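Long-range contacts in spydx (Streptococcus pyogenes, PDB 2J43), which binds alpha-glucans such as glycogen through its family 41 carbohydrate-binding modules, which belong to a larger pullulanase that probably hydrolyses alpha-1,6-glucosidic linkages: residues 129-134 with 173-178; 114-119 with 200-205; 134-139 with 168-173. All coordinates share one frame; numbering follows the deposited sequence. Where two conformers were deposited one is given.

Contact 1 of 3, residues 129-134 with 173-178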
loop_
_atom_site.group_PDB
_atom_site.type_symbol
_atom_site.label_atom_id
_atom_site.label_comp_id
_atom_site.label_asym_id
_atom_site.label_seq_id
_atom_site.Cartn_x
_atom_site.Cartn_y
_atom_site.Cartn_z
ATOM N N ALA A 129 15.421 -0.688 -16.303
ATOM C CA ALA A 129 15.024 -2.088 -16.129
ATOM C C ALA A 129 15.363 -2.526 -14.731
ATOM O O ALA A 129 16.185 -1.891 -14.066
ATOM C CB ALA A 129 15.770 -2.982 -17.108
ATOM N N VAL A 130 14.804 -3.643 -14.332
ATOM C CA VAL A 130 15.043 -4.208 -12.999
ATOM C C VAL A 130 15.788 -5.527 -13.168
ATOM O O VAL A 130 15.304 -6.436 -13.820
ATOM C CB VAL A 130 13.737 -4.468 -12.217
ATOM C CG1 VAL A 130 14.123 -4.871 -10.753
ATOM C CG2 VAL A 130 12.852 -3.240 -12.258
ATOM N N TRP A 131 16.966 -5.622 -12.555
ATOM C CA TRP A 131 17.728 -6.855 -12.447
ATOM C C TRP A 131 17.274 -7.575 -11.163
ATOM O O TRP A 131 17.170 -6.943 -10.144
ATOM C CB TRP A 131 19.208 -6.522 -12.330
ATOM C CG TRP A 131 20.083 -7.710 -12.425
ATOM C CD1 TRP A 131 20.738 -8.342 -11.388
ATOM C CD2 TRP A 131 20.449 -8.436 -13.617
ATOM N NE1 TRP A 131 21.467 -9.415 -11.856
ATOM C CE2 TRP A 131 21.300 -9.504 -13.217
ATOM C CE3 TRP A 131 20.121 -8.325 -14.972
ATOM C CZ2 TRP A 131 21.808 -10.427 -14.127
ATOM C CZ3 TRP A 131 20.639 -9.253 -15.863
ATOM C CH2 TRP A 131 21.456 -10.283 -15.439
ATOM N N THR A 132 16.957 -8.857 -11.255
ATOM C CA THR A 132 16.449 -9.631 -10.115
ATOM C C THR A 132 17.263 -10.897 -9.876
ATOM O O THR A 132 17.759 -11.539 -10.816
ATOM C CB THR A 132 14.965 -10.061 -10.336
ATOM O OG1 THR A 132 14.882 -10.914 -11.484
ATOM C CG2 THR A 132 14.091 -8.857 -10.690
ATOM N N PHE A 133 17.370 -11.247 -8.600
ATOM C CA PHE A 133 18.119 -12.427 -8.175
ATOM C C PHE A 133 17.699 -12.838 -6.767
ATOM O O PHE A 133 16.807 -12.225 -6.142
ATOM C CB PHE A 133 19.644 -12.174 -8.267
ATOM C CG PHE A 133 20.161 -11.003 -7.456
ATOM C CD1 PHE A 133 20.882 -11.221 -6.284
ATOM C CD2 PHE A 133 19.998 -9.685 -7.881
ATOM C CE1 PHE A 133 21.419 -10.181 -5.567
ATOM C CE2 PHE A 133 20.535 -8.646 -7.157
ATOM C CZ PHE A 133 21.262 -8.899 -6.001
ATOM N N LYS A 134 18.352 -13.869 -6.270
ATOM C CA LYS A 134 17.926 -14.574 -5.075
ATOM C C LYS A 134 16.602 -15.271 -5.333
ATOM O O LYS A 134 16.444 -15.886 -6.369
ATOM C CB LYS A 134 18.021 -13.713 -3.804
ATOM C CG LYS A 134 19.331 -12.979 -3.700
ATOM C CD LYS A 134 19.482 -12.219 -2.389
ATOM C CE LYS A 134 20.179 -13.074 -1.349
ATOM N NZ LYS A 134 21.041 -12.248 -0.438
ATOM N N LEU A 173 18.183 -4.661 -8.571
ATOM C CA LEU A 173 18.869 -3.424 -8.829
ATOM C C LEU A 173 18.165 -2.701 -9.933
ATOM O O LEU A 173 17.653 -3.327 -10.831
ATOM C CB LEU A 173 20.331 -3.677 -9.210
ATOM C CG LEU A 173 21.261 -2.484 -9.074
ATOM C CD1 LEU A 173 21.354 -1.835 -7.694
ATOM C CD2 LEU A 173 22.706 -2.823 -9.561
ATOM N N ILE A 174 18.104 -1.391 -9.857
ATOM C CA ILE A 174 17.511 -0.625 -10.972
ATOM C C ILE A 174 18.632 -0.229 -11.930
ATOM O O ILE A 174 19.640 0.391 -11.508
ATOM C CB ILE A 174 16.791 0.634 -10.500
ATOM C CG1 ILE A 174 15.805 0.348 -9.371
ATOM C CG2 ILE A 174 16.061 1.323 -11.675
ATOM C CD1 ILE A 174 14.718 -0.671 -9.726
ATOM N N LEU A 175 18.444 -0.539 -13.207
ATOM C CA LEU A 175 19.433 -0.279 -14.259
ATOM C C LEU A 175 18.978 0.764 -15.242
ATOM O O LEU A 175 17.772 0.920 -15.497
ATOM C CB LEU A 175 19.698 -1.562 -15.043
ATOM C CG LEU A 175 20.025 -2.822 -14.245
ATOM C CD1 LEU A 175 20.388 -3.981 -15.205
ATOM C CD2 LEU A 175 21.128 -2.518 -13.246
ATOM N N ASP A 176 19.942 1.496 -15.785
ATOM C CA ASP A 176 19.685 2.375 -16.896
ATOM C C ASP A 176 20.421 1.855 -18.122
ATOM O O ASP A 176 21.617 2.007 -18.248
ATOM C CB ASP A 176 20.107 3.794 -16.518
ATOM C CG ASP A 176 19.814 4.795 -17.601
ATOM O OD1 ASP A 176 19.473 4.373 -18.734
ATOM O OD2 ASP A 176 19.939 6.036 -17.383
ATOM N N LYS A 177 19.687 1.210 -19.011
ATOM C CA LYS A 177 20.284 0.553 -20.191
ATOM C C LYS A 177 20.794 1.535 -21.255
ATOM O O LYS A 177 21.441 1.090 -22.201
ATOM C CB LYS A 177 19.286 -0.363 -20.827
ATOM C CG LYS A 177 18.753 -1.455 -19.893
ATOM C CD LYS A 177 17.935 -2.513 -20.594
ATOM C CE LYS A 177 16.757 -1.936 -21.372
ATOM N NZ LYS A 177 15.938 -2.967 -22.083
ATOM N N SER A 178 20.505 2.822 -21.108
ATOM C CA SER A 178 21.018 3.833 -22.019
ATOM C C SER A 178 22.498 4.106 -21.744
ATOM O O SER A 178 23.231 4.660 -22.592
ATOM C CB SER A 178 20.195 5.105 -21.904
ATOM O OG SER A 178 20.534 5.843 -20.757
#
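L175 reaches W131 through two torsions: CG lies anti to the carbonyl carbon (chi1 -50°), and CD1 then continues anti to CA (chi2 -175°), which brings L175 CD1 to 4.0 Å from W131 CB. The indole itself leads away from 173-178 and meets W143 edge-to-face, so within this contact the tryptophan works mainly through its CB. L173 lies on the same face, beside the same CB. On the other face of the sheet V130 and I174 form a non-hydrogen-bonded pair whose side chains cross obliquely, V130 CG2 lying 4.1 Å from I174 CD1. Their branched carbons suit an extended backbone and a buried face, where V130 also touches I116 and I174 touches Y118.

The strands are antiparallel neighbours, their short segments running at 140° to each other. Two hydrogen-bonded pairs flank V130 and I174. In one, A129 N donates to L175 O at 3.0 Å and L175 N returns a nearly linear bond to A129 O at 2.8 Å; in the other, W131 and L173 exchange bonds in the same way. A129, with only a methyl, sits beside the aliphatic part of K177, its CB 4.1 Å from K177 CD. At the end of the strand, D176 opens an Asx turn: its OD1 accepts from S178 N at 3.0 Å and also from S178 OG at 2.7 Å. Both donors come from one face of the carboxylate, and OD2 is taken by K179 in a salt bridge.

Chemically, the two reciprocal pairs join the strands through their backbones, while V130 and I174 turn their backbone bonds outward to L147 and V186. Hydrocarbon covers both faces, whereas the carboxylate of D176, at the end of the strand, probably helps to fix the turn.

Contact 2 of 3, residues 114-119 with 200-205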
loop_
_atom_site.group_PDB
_atom_site.type_symbol
_atom_site.label_atom_id
_atom_site.label_comp_id
_atom_site.label_asym_id
_atom_site.label_seq_id
_atom_site.Cartn_x
_atom_site.Cartn_y
_atom_site.Cartn_z
ATOM N N LEU A 114 6.032 -10.188 -5.926
ATOM C CA LEU A 114 6.416 -8.950 -5.273
ATOM C C LEU A 114 6.340 -7.887 -6.377
ATOM O O LEU A 114 6.939 -8.050 -7.431
ATOM C CB LEU A 114 7.837 -9.014 -4.706
ATOM C CG LEU A 114 8.263 -7.777 -3.906
ATOM C CD1 LEU A 114 7.426 -7.600 -2.643
ATOM C CD2 LEU A 114 9.773 -7.682 -3.541
ATOM N N ARG A 115 5.578 -6.808 -6.174
ATOM C CA ARG A 115 5.705 -5.622 -7.036
ATOM C C ARG A 115 6.830 -4.710 -6.560
ATOM O O ARG A 115 6.862 -4.292 -5.391
ATOM C CB ARG A 115 4.412 -4.799 -7.051
ATOM C CG ARG A 115 4.490 -3.583 -7.948
ATOM C CD ARG A 115 3.162 -2.942 -8.308
ATOM N NE ARG A 115 2.292 -3.830 -9.046
ATOM C CZ ARG A 115 1.061 -3.497 -9.459
ATOM N NH1 ARG A 115 0.547 -2.309 -9.163
ATOM N NH2 ARG A 115 0.348 -4.367 -10.175
ATOM N N ILE A 116 7.736 -4.375 -7.486
ATOM C CA ILE A 116 8.770 -3.395 -7.255
ATOM C C ILE A 116 8.354 -2.117 -7.940
ATOM O O ILE A 116 8.253 -2.059 -9.153
ATOM C CB ILE A 116 10.108 -3.901 -7.803
ATOM C CG1 ILE A 116 10.519 -5.169 -7.044
ATOM C CG2 ILE A 116 11.145 -2.757 -7.745
ATOM C CD1 ILE A 116 11.760 -5.905 -7.612
ATOM N N ASN A 117 8.100 -1.082 -7.156
ATOM C CA ASN A 117 7.749 0.232 -7.642
ATOM C C ASN A 117 8.993 1.117 -7.625
ATOM O O ASN A 117 9.749 1.109 -6.625
ATOM C CB ASN A 117 6.706 0.882 -6.707
ATOM C CG ASN A 117 5.410 0.157 -6.665
ATOM O OD1 ASN A 117 4.565 0.360 -7.553
ATOM N ND2 ASN A 117 5.224 -0.751 -5.664
ATOM N N TYR A 118 9.237 1.857 -8.704
ATOM C CA TYR A 118 10.412 2.710 -8.772
ATOM C C TYR A 118 9.971 4.072 -9.233
ATOM O O TYR A 118 9.389 4.151 -10.283
ATOM C CB TYR A 118 11.461 2.192 -9.801
ATOM C CG TYR A 118 12.622 3.154 -9.908
ATOM C CD1 TYR A 118 13.547 3.248 -8.865
ATOM C CD2 TYR A 118 12.800 3.984 -11.026
ATOM C CE1 TYR A 118 14.595 4.161 -8.909
ATOM C CE2 TYR A 118 13.871 4.883 -11.094
ATOM C CZ TYR A 118 14.753 4.972 -10.026
ATOM O OH TYR A 118 15.812 5.863 -10.083
ATOM N N HIS A 119 10.273 5.110 -8.453
ATOM C CA HIS A 119 9.931 6.492 -8.744
ATOM C C HIS A 119 11.224 7.306 -8.913
ATOM O O HIS A 119 12.193 7.085 -8.171
ATOM C CB HIS A 119 9.058 7.074 -7.612
ATOM C CG HIS A 119 8.403 8.385 -7.962
ATOM N ND1 HIS A 119 9.015 9.599 -7.780
ATOM C CD2 HIS A 119 7.163 8.655 -8.441
ATOM C CE1 HIS A 119 8.210 10.564 -8.198
ATOM N NE2 HIS A 119 7.073 10.022 -8.581
ATOM N N THR A 200 3.574 -7.326 -0.309
ATOM C CA THR A 200 3.532 -7.670 -1.714
ATOM C C THR A 200 3.783 -6.478 -2.610
ATOM O O THR A 200 3.880 -6.672 -3.823
ATOM C CB THR A 200 2.064 -8.093 -2.086
ATOM O OG1 THR A 200 1.129 -7.044 -1.713
ATOM C CG2 THR A 200 1.585 -9.340 -1.320
ATOM N N GLN A 201 4.032 -5.294 -2.075
ATOM C CA GLN A 201 4.826 -4.258 -2.723
ATOM C C GLN A 201 5.959 -3.665 -1.940
ATOM O O GLN A 201 5.905 -3.592 -0.705
ATOM C CB GLN A 201 3.826 -3.108 -3.056
ATOM C CG GLN A 201 2.565 -3.553 -3.829
ATOM C CD GLN A 201 1.776 -2.425 -4.484
ATOM O OE1 GLN A 201 0.495 -2.386 -4.419
ATOM N NE2 GLN A 201 2.474 -1.535 -5.127
ATOM N N VAL A 202 6.994 -3.254 -2.670
ATOM C CA VAL A 202 8.065 -2.436 -2.186
ATOM C C VAL A 202 8.272 -1.219 -3.057
ATOM O O VAL A 202 7.759 -1.107 -4.191
ATOM C CB VAL A 202 9.373 -3.235 -1.990
ATOM C CG1 VAL A 202 9.176 -4.384 -0.988
ATOM C CG2 VAL A 202 9.905 -3.744 -3.305
ATOM N N PHE A 203 9.029 -0.265 -2.526
ATOM C CA PHE A 203 9.117 1.050 -3.089
ATOM C C PHE A 203 10.545 1.511 -3.014
ATOM O O PHE A 203 11.161 1.495 -1.940
ATOM C CB PHE A 203 8.203 2.024 -2.330
ATOM C CG PHE A 203 6.794 1.543 -2.270
ATOM C CD1 PHE A 203 5.865 1.989 -3.162
ATOM C CD2 PHE A 203 6.424 0.576 -1.362
ATOM C CE1 PHE A 203 4.559 1.440 -3.150
ATOM C CE2 PHE A 203 5.141 0.062 -1.330
ATOM C CZ PHE A 203 4.213 0.502 -2.238
ATOM N N VAL A 204 11.102 1.849 -4.172
ATOM C CA VAL A 204 12.437 2.457 -4.284
ATOM C C VAL A 204 12.379 3.702 -5.121
ATOM O O VAL A 204 11.423 3.923 -5.877
ATOM C CB VAL A 204 13.524 1.470 -4.846
ATOM C CG1 VAL A 204 13.897 0.406 -3.789
ATOM C CG2 VAL A 204 13.075 0.858 -6.103
ATOM N N LYS A 205 13.343 4.607 -4.930
ATOM C CA LYS A 205 13.323 5.859 -5.635
ATOM C C LYS A 205 14.716 6.419 -5.965
ATOM O O LYS A 205 15.660 6.139 -5.230
ATOM C CB LYS A 205 12.598 6.930 -4.791
ATOM C CG LYS A 205 13.143 7.139 -3.387
ATOM C CD LYS A 205 12.369 8.309 -2.697
ATOM C CE LYS A 205 12.812 8.551 -1.286
ATOM N NZ LYS A 205 14.213 9.109 -1.156
#
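V202 packs against L114 and I116 at the apolar centre, with V202 CG2 serving both: it lies 3.9 Å from L114 CD2 and 4.0 Å from I116 CG1. With CG1 anti to the carbonyl carbon (chi1 -59°), CG2 falls between the backbone N and the carbonyl carbon. L114 crosses V202 at about a right angle, while I116 runs alongside it. Further along the same face, V204 CG2 comes in the plane of the Y118 ring to its edge, 3.7 Å from Y118 CD1. Beta-branched V202, V204 and I116 suit extended strands, and L114 and Y118 supply larger apolar surface.

The backbones are parallel and in register, R115 facing Q201 and H119 facing K205. R115 and N117 each donate and accept: R115 N gives to T200 O and V202 N to R115 O, the latter at 2.9 Å; N117 N gives to V202 O and V204 N to N117 O. H119 N donates to V204 O.

On the opposite face the polar edge begins at N117. Its CG lies beside the backbone N (chi1 -64°), and ND2 donates to V202 O at 3.0 Å. Backbone N117 N reaches the same oxygen from the opposite face of its carbonyl plane, so one residue grips V202 O twice. N117 ND2 also lies over one face of the F203 ring, 3.4 Å from F203 CE1. Outward still, the aliphatic stem of R115 runs beside Q201, its guanidinium pairing with D160 and meeting Y158 in a cation-pi contact; K205 reaches D208.

Strand 201-205 is outermost in this sheet and is parallel to 113-119, whose other neighbour, 156-162, is antiparallel. The apolar face meets F172 of strand 170-176 and F193 of strand 191-193, as in a beta-sandwich.

Contact 3 of 3, residues 134-139 with 168-173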
loop_
_atom_site.group_PDB
_atom_site.type_symbol
_atom_site.label_atom_id
_atom_site.label_comp_id
_atom_site.label_asym_id
_atom_site.label_seq_id
_atom_site.Cartn_x
_atom_site.Cartn_y
_atom_site.Cartn_z
ATOM N N LYS A 134 18.352 -13.869 -6.270
ATOM C CA LYS A 134 17.926 -14.574 -5.075
ATOM C C LYS A 134 16.602 -15.271 -5.333
ATOM O O LYS A 134 16.444 -15.886 -6.369
ATOM C CB LYS A 134 18.021 -13.713 -3.804
ATOM C CG LYS A 134 19.331 -12.979 -3.700
ATOM C CD LYS A 134 19.482 -12.219 -2.389
ATOM C CE LYS A 134 20.179 -13.074 -1.349
ATOM N NZ LYS A 134 21.041 -12.248 -0.438
ATOM N N ASP A 135 15.626 -15.191 -4.435
ATOM C CA ASP A 135 14.498 -16.119 -4.492
ATOM C C ASP A 135 13.344 -15.690 -5.411
ATOM O O ASP A 135 12.179 -15.854 -5.111
ATOM C CB ASP A 135 13.954 -16.438 -3.077
ATOM C CG ASP A 135 15.045 -16.828 -2.069
ATOM O OD1 ASP A 135 16.134 -17.290 -2.487
ATOM O OD2 ASP A 135 14.897 -16.641 -0.820
ATOM N N VAL A 136 13.676 -15.210 -6.595
ATOM C CA VAL A 136 12.694 -14.997 -7.631
ATOM C C VAL A 136 12.577 -16.254 -8.491
ATOM O O VAL A 136 13.527 -17.029 -8.589
ATOM C CB VAL A 136 13.070 -13.743 -8.517
ATOM C CG1 VAL A 136 13.170 -12.536 -7.646
ATOM C CG2 VAL A 136 14.390 -13.918 -9.218
ATOM N N LYS A 137 11.428 -16.427 -9.124
ATOM C CA LYS A 137 11.163 -17.591 -9.988
ATOM C C LYS A 137 12.180 -17.724 -11.114
ATOM O O LYS A 137 12.746 -18.796 -11.364
ATOM C CB LYS A 137 9.766 -17.453 -10.609
ATOM C CG LYS A 137 9.157 -18.755 -11.153
ATOM C CD LYS A 137 7.614 -18.662 -11.279
ATOM C CE LYS A 137 6.960 -20.045 -11.359
ATOM N NZ LYS A 137 7.675 -20.938 -12.339
ATOM N N THR A 138 12.408 -16.622 -11.813
ATOM C CA THR A 138 13.337 -16.611 -12.922
ATOM C C THR A 138 14.219 -15.344 -12.939
ATOM O O THR A 138 13.806 -14.238 -13.376
ATOM C CB THR A 138 12.604 -17.093 -14.262
ATOM O OG1 THR A 138 13.001 -16.362 -15.426
ATOM C CG2 THR A 138 11.108 -17.044 -14.176
ATOM N N PRO A 139 15.419 -15.485 -12.372
ATOM C CA PRO A 139 16.368 -14.380 -12.359
ATOM C C PRO A 139 16.576 -13.825 -13.741
ATOM O O PRO A 139 16.577 -14.561 -14.739
ATOM C CB PRO A 139 17.672 -15.024 -11.835
ATOM C CG PRO A 139 17.222 -16.119 -10.989
ATOM C CD PRO A 139 15.990 -16.674 -11.690
ATOM N N ASN A 168 12.226 -16.463 0.679
ATOM C CA ASN A 168 12.556 -15.670 1.873
ATOM C C ASN A 168 13.186 -14.320 1.593
ATOM O O ASN A 168 12.958 -13.390 2.355
ATOM C CB ASN A 168 13.563 -16.406 2.753
ATOM C CG ASN A 168 13.034 -17.708 3.281
ATOM O OD1 ASN A 168 11.936 -17.762 3.838
ATOM N ND2 ASN A 168 13.810 -18.768 3.104
ATOM N N GLU A 169 14.023 -14.227 0.546
ATOM C CA GLU A 169 14.816 -13.030 0.280
ATOM C C GLU A 169 14.936 -12.769 -1.235
ATOM O O GLU A 169 15.057 -13.718 -2.006
ATOM C CB GLU A 169 16.200 -13.202 0.903
ATOM C CG GLU A 169 16.939 -11.906 1.123
ATOM C CD GLU A 169 18.159 -12.066 2.028
ATOM O OE1 GLU A 169 18.023 -12.663 3.117
ATOM O OE2 GLU A 169 19.252 -11.577 1.637
ATOM N N ILE A 170 14.781 -11.511 -1.642
ATOM C CA ILE A 170 14.974 -11.115 -3.043
ATOM C C ILE A 170 16.030 -10.037 -3.075
ATOM O O ILE A 170 16.159 -9.257 -2.154
ATOM C CB ILE A 170 13.637 -10.603 -3.700
ATOM C CG1 ILE A 170 13.810 -10.228 -5.179
ATOM C CG2 ILE A 170 13.106 -9.361 -3.001
ATOM C CD1 ILE A 170 12.487 -9.788 -5.843
ATOM N N GLY A 171 16.798 -10.024 -4.162
ATOM C CA GLY A 171 17.710 -8.953 -4.442
ATOM C C GLY A 171 17.320 -8.398 -5.800
ATOM O O GLY A 171 16.805 -9.105 -6.675
ATOM N N PHE A 172 17.564 -7.124 -5.945
ATOM C CA PHE A 172 17.336 -6.469 -7.215
ATOM C C PHE A 172 18.141 -5.183 -7.342
ATOM O O PHE A 172 18.742 -4.661 -6.401
ATOM C CB PHE A 172 15.824 -6.225 -7.430
ATOM C CG PHE A 172 15.188 -5.279 -6.458
ATOM C CD1 PHE A 172 15.062 -3.902 -6.734
ATOM C CD2 PHE A 172 14.703 -5.736 -5.260
ATOM C CE1 PHE A 172 14.451 -3.060 -5.818
ATOM C CE2 PHE A 172 14.061 -4.858 -4.372
ATOM C CZ PHE A 172 13.960 -3.545 -4.673
ATOM N N LEU A 173 18.183 -4.661 -8.571
ATOM C CA LEU A 173 18.869 -3.424 -8.829
ATOM C C LEU A 173 18.165 -2.701 -9.933
ATOM O O LEU A 173 17.653 -3.327 -10.831
ATOM C CB LEU A 173 20.331 -3.677 -9.210
ATOM C CG LEU A 173 21.261 -2.484 -9.074
ATOM C CD1 LEU A 173 21.354 -1.835 -7.694
ATOM C CD2 LEU A 173 22.706 -2.823 -9.561
HETATM O O HOH W 1 16.191 -18.487 0.730
#
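V136 and I170 make the buried, closely packed part of this contact. V136 CG1 meets the end of I170 at about a right angle, although I170 was deposited in two conformers and the exact closeness is doubtful.

D135 is the polar junction between this inner side and the solvent. Its OD2 accepts from N168 N at 3.1 Å and from E169 N at 2.9 Å, the two donors lying on opposite faces of the carboxylate plane; D135 N in turn gives a bond to E169 O at 2.9 Å. A short acidic side chain suits the place: chi1 -49° sets CG beside the backbone N, and a short carboxylate from there can offer OD2 to two successive amides.

K134 and I170 form an antiparallel, non-hydrogen-bonded bridge where strand 128-134 ends against strand 170-176, and from there the chain peels off into a loop.

The solvent side is looser. The exposed K134 lies side by side with E169, NZ making a salt bridge to E169 OE2 at 2.8 Å from above the carboxylate plane. On its way there the lysine passes G171, with CD 3.9 Å from G171 N; glycine suits this spot because a beta-carbon would stand close to K134 CD. A water donates to D135 OD2 at 2.7 Å and bonds only weakly to N168 ND2.

In the fold
Contacts 1 and 2 are buried, contact 3 only partly so, and all three belong to the second of the two pullulanase-associated modules. Contacts 1 and 3 follow one pair of neighbouring strands, 128-134 and 170-176, from its regularly paired stretch to the charged end where 128-134 leaves the sheet, sharing K134 and L173. Contact 2 joins 113-119 to 201-205 in parallel, and its apolar face meets the other two: I174 packs on Y118, L114 on I170, and I116 on F172. Contacts 1 and 3 nest within the loop that contact 2 closes, contact 3 inside contact 1. Backbone bonding dominates contacts 1 and 2, whereas contact 3 relies more on a carboxylate and a salt bridge nearer to solvent.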